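Local coordinates for protein beta-N-acetylhexosaminidase (Thermotoga neapolitana, PDB 5BZA) that probably hydrolyses terminal non-reducing N-acetyl-D-hexosamine residues of N-acetyl-beta-D-hexosaminides, as a member of glycosyl hydrolase family 3, at residues L343-V348 against D396-F401; V347-P352 against R381-Y386; A390-V395 against L414-S419; L420-T425 against P440-V445. One frame throughout, in Å; residues are numbered along the deposited sequence.

In the fold
All four contacts lie in the C-terminal domain, on one side of the chain's centre. Contacts 1 and 2 share strand 347-352, and their centres are about 10 Å apart. The chain order is not the sheet order: strand 347-352 lies between strand 399-404 and the outermost strand 380-386. Contact 3 packs the loop after strand 380-386 against helix 411-418, which joins 399-404 to 425-429. Contact 4 lies where the chain enters strand 425-429, next to strand 443-446. Contacts 3 and 4 are centred about 12 Å apart. Contact 1 starts from the same strand as contact 2, interleaves with contact 3 and closes before contact 4 opens. Contacts 2, 3 and 4 follow each other along the chain.

Contact 1. Residues L343-V348 against D396-F401; sequences LGREVV and DGELIF. With CD (cadmium ion), chain T.
Glu346 and Glu398 hold one cadmium ion between them. Both place CG anti to the carbonyl carbon and run extended beyond it, but they meet the metal differently. Glu346 uses one oxygen, with OE1 2.2 Å from the cadmium ion. Glu398 uses both, and its OE1 and OE2 each lie 2.7 Å from the ion. The two carboxylate planes stand 90° apart. Glu346 N also donates a nearly straight hydrogen bond (178°) to Glu398 OE1 from above the carboxylate plane, at 3.1 Å. Glu346 OE2 pairs with Arg381, and a water is a further metal ligand. Arg345 crosses Glu398 obliquely. Its chain is extended from CG to NE, and NH1 donates a hydrogen bond to Glu398 O at 2.7 Å, on a lone pair and in the guanidinium plane. An alanine here would lose this bond and the packing of the Arg345 CD methylene on Glu398 CB, and would probably leave Glu398 less firmly placed beside the metal. Past the metal, the segments become neighbouring parallel strands in the mixed sheet of the C-terminal domain. Val348 N donates to Leu399 O, and Val348 O accepts Phe401 N at 2.9 Å. Val347 divides its two methyls. CG1, anti to the backbone N (chi1 173°), sits over the Phe401 ring, 3.5 Å from its centroid, as a CH-pi contact. CG2 lies 3.6 Å from Leu399 CD2, which Leu343 CD2 also reaches.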
loop_
_atom_site.group_PDB
_atom_site.type_symbol
_atom_site.label_atom_id
_atom_site.label_comp_id
_atom_site.label_asym_id
_atom_site.label_seq_id
_atom_site.Cartn_x
_atom_site.Cartn_y
_atom_site.Cartn_z
ATOM N N LEU B 343 -4.475 31.213 -19.689
ATOM C CA LEU B 343 -4.382 29.817 -19.298
ATOM C C LEU B 343 -4.429 28.808 -20.481
ATOM O O LEU B 343 -4.023 27.651 -20.330
ATOM C CB LEU B 343 -5.450 29.533 -18.233
ATOM C CG LEU B 343 -5.125 30.321 -16.932
ATOM C CD1 LEU B 343 -6.090 29.982 -15.800
ATOM C CD2 LEU B 343 -3.662 30.153 -16.450
ATOM N N GLY B 344 -4.962 29.224 -21.632
ATOM C CA GLY B 344 -4.963 28.389 -22.825
ATOM C C GLY B 344 -3.652 28.406 -23.597
ATOM O O GLY B 344 -3.587 27.836 -24.669
ATOM N N ARG B 345 -2.605 29.059 -23.089
ATOM C CA ARG B 345 -1.332 29.131 -23.828
ATOM C C ARG B 345 -0.457 27.932 -23.568
ATOM O O ARG B 345 -0.743 27.167 -22.655
ATOM C CB ARG B 345 -0.523 30.376 -23.439
ATOM C CG ARG B 345 -1.206 31.703 -23.660
ATOM C CD ARG B 345 -0.281 32.816 -23.126
ATOM N NE ARG B 345 -0.827 34.167 -23.303
ATOM C CZ ARG B 345 -0.192 35.288 -22.939
ATOM N NH1 ARG B 345 1.022 35.223 -22.401
ATOM N NH2 ARG B 345 -0.769 36.469 -23.126
ATOM N N GLU B 346 0.678 27.833 -24.260
ATOM C CA GLU B 346 1.537 26.673 -24.066
ATOM C C GLU B 346 2.458 27.027 -22.889
ATOM O O GLU B 346 2.893 28.177 -22.749
ATOM C CB GLU B 346 2.374 26.364 -25.313
ATOM C CG GLU B 346 1.594 26.296 -26.647
ATOM C CD GLU B 346 2.542 26.475 -27.846
ATOM O OE1 GLU B 346 2.390 27.465 -28.607
ATOM O OE2 GLU B 346 3.535 25.694 -27.947
ATOM N N VAL B 347 2.773 26.046 -22.051
ATOM C CA VAL B 347 3.391 26.357 -20.778
ATOM C C VAL B 347 4.810 25.843 -20.796
ATOM O O VAL B 347 5.088 24.769 -21.312
ATOM C CB VAL B 347 2.599 25.757 -19.548
ATOM C CG1 VAL B 347 3.348 25.948 -18.258
ATOM C CG2 VAL B 347 1.223 26.415 -19.411
ATOM N N VAL B 348 5.706 26.640 -20.219
ATOM C CA VAL B 348 7.063 26.226 -20.026
ATOM C C VAL B 348 7.156 25.881 -18.543
ATOM O O VAL B 348 6.768 26.703 -17.689
ATOM C CB VAL B 348 8.051 27.346 -20.419
ATOM C CG1 VAL B 348 9.451 26.955 -20.013
ATOM C CG2 VAL B 348 8.013 27.553 -21.918
ATOM N N ASP B 396 11.778 32.417 -21.453
ATOM C CA ASP B 396 10.559 33.107 -21.784
ATOM C C ASP B 396 9.697 32.060 -22.470
ATOM O O ASP B 396 10.167 30.974 -22.807
ATOM C CB ASP B 396 10.786 34.306 -22.695
ATOM C CG ASP B 396 9.617 35.271 -22.672
ATOM O OD1 ASP B 396 8.674 35.041 -21.874
ATOM O OD2 ASP B 396 9.608 36.226 -23.487
ATOM N N GLY B 397 8.419 32.373 -22.605
ATOM C CA GLY B 397 7.446 31.469 -23.168
ATOM C C GLY B 397 6.144 32.223 -23.060
ATOM O O GLY B 397 6.091 33.361 -22.561
ATOM N N GLU B 398 5.081 31.609 -23.542
ATOM C CA GLU B 398 3.793 32.275 -23.510
ATOM C C GLU B 398 3.253 32.250 -22.089
ATOM O O GLU B 398 2.485 33.130 -21.672
ATOM C CB GLU B 398 2.841 31.580 -24.462
ATOM C CG GLU B 398 3.497 31.307 -25.768
ATOM C CD GLU B 398 2.623 30.433 -26.640
ATOM O OE1 GLU B 398 1.498 30.093 -26.207
ATOM O OE2 GLU B 398 3.075 30.086 -27.739
ATOM N N LEU B 399 3.649 31.212 -21.354
ATOM C CA LEU B 399 3.258 31.055 -19.959
ATOM C C LEU B 399 4.322 30.260 -19.297
ATOM O O LEU B 399 4.782 29.259 -19.845
ATOM C CB LEU B 399 1.902 30.371 -19.816
ATOM C CG LEU B 399 1.166 30.342 -18.461
ATOM C CD1 LEU B 399 0.976 31.740 -17.857
ATOM C CD2 LEU B 399 -0.210 29.674 -18.658
ATOM N N ILE B 400 4.755 30.742 -18.127
ATOM C CA ILE B 400 5.821 30.069 -17.423
ATOM C C ILE B 400 5.336 29.677 -16.042
ATOM O O ILE B 400 4.759 30.501 -15.330
ATOM C CB ILE B 400 7.071 30.939 -17.317
ATOM C CG1 ILE B 400 7.482 31.433 -18.705
ATOM C CG2 ILE B 400 8.206 30.115 -16.731
ATOM C CD1 ILE B 400 8.705 32.377 -18.729
ATOM N N PHE B 401 5.557 28.408 -15.685
ATOM C CA PHE B 401 5.226 27.923 -14.351
ATOM C C PHE B 401 6.526 27.709 -13.627
ATOM O O PHE B 401 7.256 26.760 -13.951
ATOM C CB PHE B 401 4.452 26.592 -14.361
ATOM C CG PHE B 401 3.022 26.687 -14.843
ATOM C CD1 PHE B 401 2.444 27.905 -15.146
ATOM C CD2 PHE B 401 2.228 25.543 -14.896
ATOM C CE1 PHE B 401 1.126 27.985 -15.578
ATOM C CE2 PHE B 401 0.881 25.607 -15.310
ATOM C CZ PHE B 401 0.330 26.831 -15.652
HETATM CD CD CD T . 0.741 28.939 -28.576
HETATM O O HOH W 1 5.281 28.927 -24.153
HETATM O O HOH W 2 -1.167 30.433 -28.265
#

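Contact 2. Residues V347-P352 against R381-Y386; sequences VVLLVP and RDVIRY
Strands 347-352 and 381-386 form a parallel pair, joined by helix 364-377 as a beta-alpha-beta unit at the border of the C-terminal sheet. The helix covers the face that carries Leu349 and Val351. The strand axes cross at -29°. Backbone hydrogen bonds alternate in direction between the two strands. Val347 O accepts Arg381 N at 2.8 Å. Leu349 N donates to Asp382 O at 3.0 Å, and Leu349 O takes Ile384 N at 2.7 Å, nearly along the C=O axis. Val351 N donates to Ile384 O, again nearly along the axis, at 2.8 Å. Val351 O accepts Tyr386 N, which lies above the carbonyl plane. The backbone groups of Val348 and Leu350 serve the other neighbour, strand 399-404. Val383 N turns to its own strand and meets the anti lone pair of Asp382 OD1 at a very short 2.5 Å. Leu350 CD2 packs on Ile384 CB at 3.6 Å, on the face opposite the helix. Tyr386 has its ring in the crowded position between N and carbonyl carbon (chi1 71°), which lays CE1 3.5 Å from Pro352 CD and puts Pro352 CA over the ring face. Its hydroxyl is hydrogen-bonded to Phe403 O. Arg385 bends at chi2 and chi3, lies beside Val351, and forms a salt bridge with Asp368 through NH2. Its NH1 donates to Pro352 O in the guanidinium plane, very short at 2.5 Å and bent to 124° at the hydrogen.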
loop_
_atom_site.group_PDB
_atom_site.type_symbol
_atom_site.label_atom_id
_atom_site.label_comp_id
_atom_site.label_asym_id
_atom_site.label_seq_id
_atom_site.Cartn_x
_atom_site.Cartn_y
_atom_site.Cartn_z
ATOM N N VAL B 347 2.773 26.046 -22.051
ATOM C CA VAL B 347 3.391 26.357 -20.778
ATOM C C VAL B 347 4.810 25.843 -20.796
ATOM O O VAL B 347 5.088 24.769 -21.312
ATOM C CB VAL B 347 2.599 25.757 -19.548
ATOM C CG1 VAL B 347 3.348 25.948 -18.258
ATOM C CG2 VAL B 347 1.223 26.415 -19.411
ATOM N N VAL B 348 5.706 26.640 -20.219
ATOM C CA VAL B 348 7.063 26.226 -20.026
ATOM C C VAL B 348 7.156 25.881 -18.543
ATOM O O VAL B 348 6.768 26.703 -17.689
ATOM C CB VAL B 348 8.051 27.346 -20.419
ATOM C CG1 VAL B 348 9.451 26.955 -20.013
ATOM C CG2 VAL B 348 8.013 27.553 -21.918
ATOM N N LEU B 349 7.727 24.722 -18.223
ATOM C CA LEU B 349 7.728 24.259 -16.839
ATOM C C LEU B 349 9.128 24.301 -16.277
ATOM O O LEU B 349 10.052 23.655 -16.804
ATOM C CB LEU B 349 7.219 22.823 -16.721
ATOM C CG LEU B 349 5.773 22.450 -17.084
ATOM C CD1 LEU B 349 5.559 20.952 -16.874
ATOM C CD2 LEU B 349 4.759 23.273 -16.275
ATOM N N LEU B 350 9.267 25.004 -15.160
ATOM C CA LEU B 350 10.546 25.082 -14.495
ATOM C C LEU B 350 10.399 24.246 -13.260
ATOM O O LEU B 350 9.602 24.571 -12.364
ATOM C CB LEU B 350 10.918 26.533 -14.138
ATOM C CG LEU B 350 11.223 27.458 -15.316
ATOM C CD1 LEU B 350 11.592 28.891 -14.883
ATOM C CD2 LEU B 350 12.351 26.843 -16.122
ATOM N N VAL B 351 11.151 23.158 -13.207
ATOM C CA VAL B 351 10.927 22.184 -12.156
ATOM C C VAL B 351 12.230 21.895 -11.443
ATOM O O VAL B 351 13.218 21.622 -12.114
ATOM C CB VAL B 351 10.333 20.855 -12.729
ATOM C CG1 VAL B 351 10.257 19.792 -11.643
ATOM C CG2 VAL B 351 8.951 21.110 -13.376
ATOM N N PRO B 352 12.242 21.959 -10.088
ATOM C CA PRO B 352 13.430 21.619 -9.279
ATOM C C PRO B 352 14.069 20.332 -9.779
ATOM O O PRO B 352 13.356 19.382 -10.074
ATOM C CB PRO B 352 12.867 21.445 -7.867
ATOM C CG PRO B 352 11.694 22.384 -7.842
ATOM C CD PRO B 352 11.121 22.409 -9.245
ATOM N N ARG B 381 4.927 23.249 -23.651
ATOM C CA ARG B 381 5.957 23.451 -24.679
ATOM C C ARG B 381 7.313 22.915 -24.274
ATOM O O ARG B 381 8.007 22.325 -25.103
ATOM C CB ARG B 381 6.147 24.926 -25.060
ATOM C CG ARG B 381 7.093 25.031 -26.281
ATOM C CD ARG B 381 7.256 26.428 -26.829
ATOM N NE ARG B 381 6.016 26.968 -27.369
ATOM C CZ ARG B 381 5.924 28.180 -27.897
ATOM N NH1 ARG B 381 7.005 28.944 -27.975
ATOM N NH2 ARG B 381 4.768 28.630 -28.355
ATOM N N ASP B 382 7.709 23.096 -23.013
ATOM C CA ASP B 382 9.005 22.552 -22.606
ATOM C C ASP B 382 9.080 22.241 -21.128
ATOM O O ASP B 382 8.293 22.749 -20.344
ATOM C CB ASP B 382 10.114 23.551 -22.974
ATOM C CG ASP B 382 11.483 22.890 -23.121
ATOM O OD1 ASP B 382 11.720 21.816 -22.499
ATOM O OD2 ASP B 382 12.321 23.441 -23.877
ATOM N N VAL B 383 10.032 21.391 -20.753
ATOM C CA VAL B 383 10.247 21.085 -19.344
ATOM C C VAL B 383 11.721 21.311 -19.042
ATOM O O VAL B 383 12.587 20.623 -19.601
ATOM C CB VAL B 383 9.869 19.635 -18.988
ATOM C CG1 VAL B 383 10.241 19.346 -17.549
ATOM C CG2 VAL B 383 8.398 19.412 -19.195
ATOM N N ILE B 384 11.985 22.272 -18.156
ATOM C CA ILE B 384 13.347 22.654 -17.763
ATOM C C ILE B 384 13.552 22.372 -16.303
ATOM O O ILE B 384 12.788 22.819 -15.440
ATOM C CB ILE B 384 13.651 24.149 -18.045
ATOM C CG1 ILE B 384 13.486 24.479 -19.536
ATOM C CG2 ILE B 384 15.086 24.539 -17.570
ATOM C CD1 ILE B 384 13.422 25.970 -19.788
ATOM N N ARG B 385 14.625 21.658 -16.025
ATOM C CA ARG B 385 14.927 21.254 -14.668
ATOM C C ARG B 385 16.010 22.209 -14.125
ATOM O O ARG B 385 17.103 22.268 -14.677
ATOM C CB ARG B 385 15.392 19.805 -14.670
ATOM C CG ARG B 385 14.276 18.777 -14.996
ATOM C CD ARG B 385 13.127 18.769 -13.992
ATOM N NE ARG B 385 12.760 17.371 -13.805
ATOM C CZ ARG B 385 12.655 16.763 -12.634
ATOM N NH1 ARG B 385 12.861 17.412 -11.503
ATOM N NH2 ARG B 385 12.342 15.485 -12.604
ATOM N N TYR B 386 15.694 23.031 -13.132
ATOM C CA TYR B 386 16.692 23.984 -12.644
ATOM C C TYR B 386 17.304 23.545 -11.326
ATOM O O TYR B 386 16.784 22.674 -10.630
ATOM C CB TYR B 386 16.088 25.376 -12.488
ATOM C CG TYR B 386 15.114 25.525 -11.349
ATOM C CD1 TYR B 386 13.784 25.084 -11.449
ATOM C CD2 TYR B 386 15.514 26.133 -10.165
ATOM C CE1 TYR B 386 12.896 25.254 -10.382
ATOM C CE2 TYR B 386 14.641 26.300 -9.107
ATOM C CZ TYR B 386 13.348 25.872 -9.206
ATOM O OH TYR B 386 12.532 26.069 -8.116
#

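Contact 3. Residues A390-V395 against L414-S419; sequences AGPDDV and LQAHLS
This is a loop-on-helix packing contact, away from the annotated sites. The loop 390-395, between strands 380-386 and 399-404, lies against the last turns of helix 411-418. No hydrogen bond joins the two segments. Pro392 carries most of the packing. Its CD sits over one face of the imidazole, 3.5 Å from the centroid of the His417 ring and only 12° off the ring normal, a CH-pi contact. Proline and imidazole cross at about a right angle. His417 CG is anti to the carbonyl carbon (chi1 -73°), which brings the ring near the loop, and chi2 of -75° turns its face to Pro392. Ala416 CB points at the loop and fits among its carbonyls, 3.6 Å from Pro392 O and 3.7 Å from Ala390 O. Pro392 CD also lies 3.8 Å from Ala416 CB. Gly391 CA comes 3.9 Å from Ala416 CB, and a side chain on Gly391 would collide with that methyl. The backbone angles of Gly391 would also press a side chain on the preceding carbonyl. Farther along, Asp394 OD1 comes 3.7 Å from Ser419 CB. His417 ND1 is hydrogen-bonded to Asp402 OD2, and the ring of Tyr386 meets that of His417 at a steep angle. An alanine at His417 would remove the flat surface under Pro392 and the bond to Asp402, and would probably loosen the loop on the helix. The Asp402 bond should fix the rotation of the imidazole, and the carboxylate would probably favour a proton on ND1.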
loop_
_atom_site.group_PDB
_atom_site.type_symbol
_atom_site.label_atom_id
_atom_site.label_comp_id
_atom_site.label_asym_id
_atom_site.label_seq_id
_atom_site.Cartn_x
_atom_site.Cartn_y
_atom_site.Cartn_z
ATOM N N ALA B 390 20.772 27.325 -7.245
ATOM C CA ALA B 390 21.124 28.349 -8.220
ATOM C C ALA B 390 19.903 29.153 -8.695
ATOM O O ALA B 390 20.010 30.344 -8.967
ATOM C CB ALA B 390 21.847 27.720 -9.400
ATOM N N GLY B 391 18.748 28.495 -8.808
ATOM C CA GLY B 391 17.573 29.113 -9.406
ATOM C C GLY B 391 17.557 28.920 -10.911
ATOM O O GLY B 391 18.502 28.382 -11.490
ATOM N N PRO B 392 16.454 29.316 -11.557
ATOM C CA PRO B 392 16.241 29.149 -13.006
ATOM C C PRO B 392 17.145 30.034 -13.856
ATOM O O PRO B 392 17.425 31.165 -13.479
ATOM C CB PRO B 392 14.769 29.531 -13.205
ATOM C CG PRO B 392 14.408 30.363 -12.014
ATOM C CD PRO B 392 15.296 29.925 -10.883
ATOM N N ASP B 393 17.648 29.519 -14.970
ATOM C CA ASP B 393 18.287 30.404 -15.932
ATOM C C ASP B 393 17.161 31.274 -16.481
ATOM O O ASP B 393 15.984 30.946 -16.294
ATOM C CB ASP B 393 18.988 29.634 -17.059
ATOM C CG ASP B 393 20.160 28.793 -16.558
ATOM O OD1 ASP B 393 20.606 29.027 -15.409
ATOM O OD2 ASP B 393 20.680 27.955 -17.341
ATOM N N ASP B 394 17.477 32.375 -17.152
ATOM C CA ASP B 394 16.379 33.190 -17.658
ATOM C C ASP B 394 15.699 32.399 -18.776
ATOM O O ASP B 394 16.332 31.565 -19.441
ATOM C CB ASP B 394 16.814 34.570 -18.157
ATOM C CG ASP B 394 15.613 35.517 -18.324
ATOM O OD1 ASP B 394 15.126 36.033 -17.283
ATOM O OD2 ASP B 394 15.127 35.709 -19.467
ATOM N N VAL B 395 14.398 32.597 -18.940
ATOM C CA VAL B 395 13.709 31.969 -20.056
ATOM C C VAL B 395 12.418 32.724 -20.334
ATOM O O VAL B 395 12.029 33.604 -19.575
ATOM C CB VAL B 395 13.428 30.472 -19.775
ATOM C CG1 VAL B 395 12.299 30.315 -18.763
ATOM C CG2 VAL B 395 13.126 29.708 -21.090
ATOM N N LEU B 414 17.092 34.354 -5.494
ATOM C CA LEU B 414 15.791 34.976 -5.471
ATOM C C LEU B 414 15.671 35.843 -6.708
ATOM O O LEU B 414 14.574 36.032 -7.260
ATOM C CB LEU B 414 15.588 35.805 -4.198
ATOM C CG LEU B 414 14.460 36.847 -4.247
ATOM C CD1 LEU B 414 13.066 36.204 -4.257
ATOM C CD2 LEU B 414 14.581 37.816 -3.106
ATOM N N GLN B 415 16.808 36.336 -7.176
ATOM C CA GLN B 415 16.749 37.216 -8.311
ATOM C C GLN B 415 16.734 36.365 -9.572
ATOM O O GLN B 415 16.205 36.791 -10.606
ATOM C CB GLN B 415 17.943 38.181 -8.306
ATOM C CG GLN B 415 17.904 39.189 -7.158
ATOM C CD GLN B 415 16.697 40.101 -7.186
ATOM O OE1 GLN B 415 16.193 40.470 -8.257
ATOM N NE2 GLN B 415 16.218 40.475 -5.997
ATOM N N ALA B 416 17.203 35.124 -9.475
ATOM C CA ALA B 416 17.013 34.212 -10.610
ATOM C C ALA B 416 15.505 34.026 -10.824
ATOM O O ALA B 416 14.990 34.249 -11.930
ATOM C CB ALA B 416 17.700 32.876 -10.368
ATOM N N HIS B 417 14.793 33.754 -9.733
ATOM C CA HIS B 417 13.337 33.618 -9.799
ATOM C C HIS B 417 12.598 34.901 -10.190
ATOM O O HIS B 417 11.643 34.845 -10.977
ATOM C CB HIS B 417 12.796 33.109 -8.468
ATOM C CG HIS B 417 13.082 31.664 -8.224
ATOM N ND1 HIS B 417 12.399 30.649 -8.870
ATOM C CD2 HIS B 417 13.972 31.055 -7.406
ATOM C CE1 HIS B 417 12.861 29.482 -8.460
ATOM N NE2 HIS B 417 13.815 29.698 -7.569
ATOM N N LEU B 418 13.044 36.049 -9.682
ATOM C CA LEU B 418 12.338 37.316 -9.931
ATOM C C LEU B 418 12.596 37.905 -11.327
ATOM O O LEU B 418 11.806 38.728 -11.819
ATOM C CB LEU B 418 12.724 38.350 -8.872
ATOM C CG LEU B 418 12.129 38.058 -7.499
ATOM C CD1 LEU B 418 12.792 38.957 -6.481
ATOM C CD2 LEU B 418 10.616 38.240 -7.506
ATOM N N SER B 419 13.693 37.482 -11.958
ATOM C CA SER B 419 14.006 37.879 -13.339
ATOM C C SER B 419 12.962 37.426 -14.357
ATOM O O SER B 419 12.857 38.013 -15.442
ATOM C CB SER B 419 15.360 37.311 -13.785
ATOM O OG SER B 419 16.364 37.464 -12.799
#

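Contact 4. Residues L420-T425 against P440-V445; sequences LPSDRT and PGRSVV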
loop_
_atom_site.group_PDB
_atom_site.type_symbol
_atom_site.label_atom_id
_atom_site.label_comp_id
_atom_site.label_asym_id
_atom_site.label_seq_id
_atom_site.Cartn_x
_atom_site.Cartn_y
_atom_site.Cartn_z
ATOM N N LEU B 420 12.219 36.361 -14.042
ATOM C CA LEU B 420 11.236 35.839 -14.987
ATOM C C LEU B 420 10.149 36.903 -15.268
ATOM O O LEU B 420 9.823 37.736 -14.412
ATOM C CB LEU B 420 10.616 34.535 -14.453
ATOM C CG LEU B 420 11.632 33.409 -14.194
ATOM C CD1 LEU B 420 10.987 32.221 -13.487
ATOM C CD2 LEU B 420 12.388 32.988 -15.459
ATOM N N PRO B 421 9.623 36.915 -16.494
ATOM C CA PRO B 421 8.628 37.916 -16.893
ATOM C C PRO B 421 7.389 37.865 -16.019
ATOM O O PRO B 421 6.604 36.906 -16.066
ATOM C CB PRO B 421 8.300 37.539 -18.342
ATOM C CG PRO B 421 8.823 36.161 -18.529
ATOM C CD PRO B 421 9.973 35.996 -17.591
ATOM N N SER B 422 7.211 38.896 -15.217
ATOM C CA SER B 422 6.095 38.963 -14.292
ATOM C C SER B 422 4.723 38.855 -14.962
ATOM O O SER B 422 3.741 38.447 -14.348
ATOM C CB SER B 422 6.182 40.289 -13.518
ATOM O OG SER B 422 4.914 40.662 -13.000
ATOM N N ASP B 423 4.650 39.214 -16.224
ATOM C CA ASP B 423 3.365 39.243 -16.893
ATOM C C ASP B 423 2.838 37.824 -17.250
ATOM O O ASP B 423 1.640 37.599 -17.462
ATOM C CB ASP B 423 3.480 40.103 -18.136
ATOM C CG ASP B 423 2.294 41.016 -18.301
ATOM O OD1 ASP B 423 1.806 41.522 -17.266
ATOM O OD2 ASP B 423 1.842 41.224 -19.453
ATOM N N ARG B 424 3.735 36.853 -17.292
ATOM C CA ARG B 424 3.328 35.573 -17.824
ATOM C C ARG B 424 4.026 34.440 -17.056
ATOM O O ARG B 424 4.241 33.325 -17.580
ATOM C CB ARG B 424 3.607 35.542 -19.324
ATOM C CG ARG B 424 5.004 35.969 -19.710
ATOM C CD ARG B 424 5.159 36.151 -21.217
ATOM N NE ARG B 424 6.528 36.541 -21.548
ATOM C CZ ARG B 424 6.974 37.793 -21.570
ATOM N NH1 ARG B 424 6.137 38.792 -21.311
ATOM N NH2 ARG B 424 8.250 38.031 -21.864
ATOM N N THR B 425 4.350 34.719 -15.792
ATOM C CA THR B 425 4.955 33.691 -14.953
ATOM C C THR B 425 4.039 33.472 -13.771
ATOM O O THR B 425 3.500 34.420 -13.207
ATOM C CB THR B 425 6.353 34.050 -14.462
ATOM O OG1 THR B 425 7.215 34.200 -15.586
ATOM C CG2 THR B 425 6.905 32.946 -13.552
ATOM N N PRO B 440 6.065 39.959 -4.307
ATOM C CA PRO B 440 4.941 40.900 -4.276
ATOM C C PRO B 440 4.518 41.254 -5.693
ATOM O O PRO B 440 5.367 41.300 -6.586
ATOM C CB PRO B 440 5.516 42.122 -3.540
ATOM C CG PRO B 440 6.977 42.042 -3.765
ATOM C CD PRO B 440 7.321 40.575 -3.835
ATOM N N GLY B 441 3.242 41.550 -5.885
ATOM C CA GLY B 441 2.693 41.828 -7.200
ATOM C C GLY B 441 2.788 40.685 -8.218
ATOM O O GLY B 441 2.371 40.834 -9.358
ATOM N N ARG B 442 3.325 39.541 -7.822
ATOM C CA ARG B 442 3.463 38.444 -8.766
ATOM C C ARG B 442 2.259 37.517 -8.676
ATOM O O ARG B 442 1.572 37.476 -7.647
ATOM C CB ARG B 442 4.722 37.667 -8.487
ATOM C CG ARG B 442 5.984 38.496 -8.496
ATOM C CD ARG B 442 6.476 38.941 -9.861
ATOM N NE ARG B 442 7.781 39.613 -9.717
ATOM C CZ ARG B 442 8.743 39.569 -10.640
ATOM N NH1 ARG B 442 8.530 38.875 -11.768
ATOM N NH2 ARG B 442 9.911 40.193 -10.438
ATOM N N SER B 443 2.004 36.779 -9.755
ATOM C CA SER B 443 1.019 35.697 -9.722
ATOM C C SER B 443 1.549 34.520 -8.924
ATOM O O SER B 443 2.535 33.864 -9.294
ATOM C CB SER B 443 0.658 35.275 -11.133
ATOM O OG SER B 443 -0.222 36.229 -11.677
ATOM N N VAL B 444 0.881 34.234 -7.822
ATOM C CA VAL B 444 1.452 33.285 -6.909
ATOM C C VAL B 444 0.394 32.281 -6.483
ATOM O O VAL B 444 -0.746 32.658 -6.152
ATOM C CB VAL B 444 2.033 33.999 -5.662
ATOM C CG1 VAL B 444 2.547 32.976 -4.661
ATOM C CG2 VAL B 444 3.183 34.962 -6.061
ATOM N N VAL B 445 0.774 31.007 -6.502
ATOM C CA VAL B 445 -0.056 29.909 -5.987
ATOM C C VAL B 445 0.721 29.196 -4.867
ATOM O O VAL B 445 1.905 28.862 -5.053
ATOM C CB VAL B 445 -0.440 28.872 -7.109
ATOM C CG1 VAL B 445 -1.046 27.601 -6.495
ATOM C CG2 VAL B 445 -1.417 29.472 -8.090
HETATM O O HOH W 3 3.830 36.904 -11.826
#
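A type I beta turn from Pro421 to Arg424 links helix 411-418 to strand 425-429, and it meets the start of strand 443-446 here. Pro421 O is gripped twice. Arg424 N closes the turn at 3.1 Å from Pro421 O. Thr425 OG1 donates to Pro421 O at 2.8 Å, from above the carbonyl plane. Arg442 approaches from the other segment. Its CG is anti to the carbonyl carbon and its chain bends at chi2 (-74°). NH1 thereby donates a hydrogen bond to Leu420 O at 3.2 Å, bent to 142° at the hydrogen but in both the carbonyl and the guanidinium planes. Ser422 CB packs 3.3 Å from Arg442 NH1. Arg442 NH2 is bonded to Leu418 O, near the end of the helix. Water 3 bridges the turn and the other segment. It donates to Ser422 O and to Thr425 O, the latter at 2.9 Å, and it accepts Ser443 N at 2.8 Å. Ser443 CB lies 3.6 Å from Thr425 O. The two segments are thus joined mainly by an arginine and a water that both serve backbone groups. Arg442 bridges the carbonyls of Leu418 and Leu420, and its positive charge would probably be favourable beside the negative end of the helix dipole.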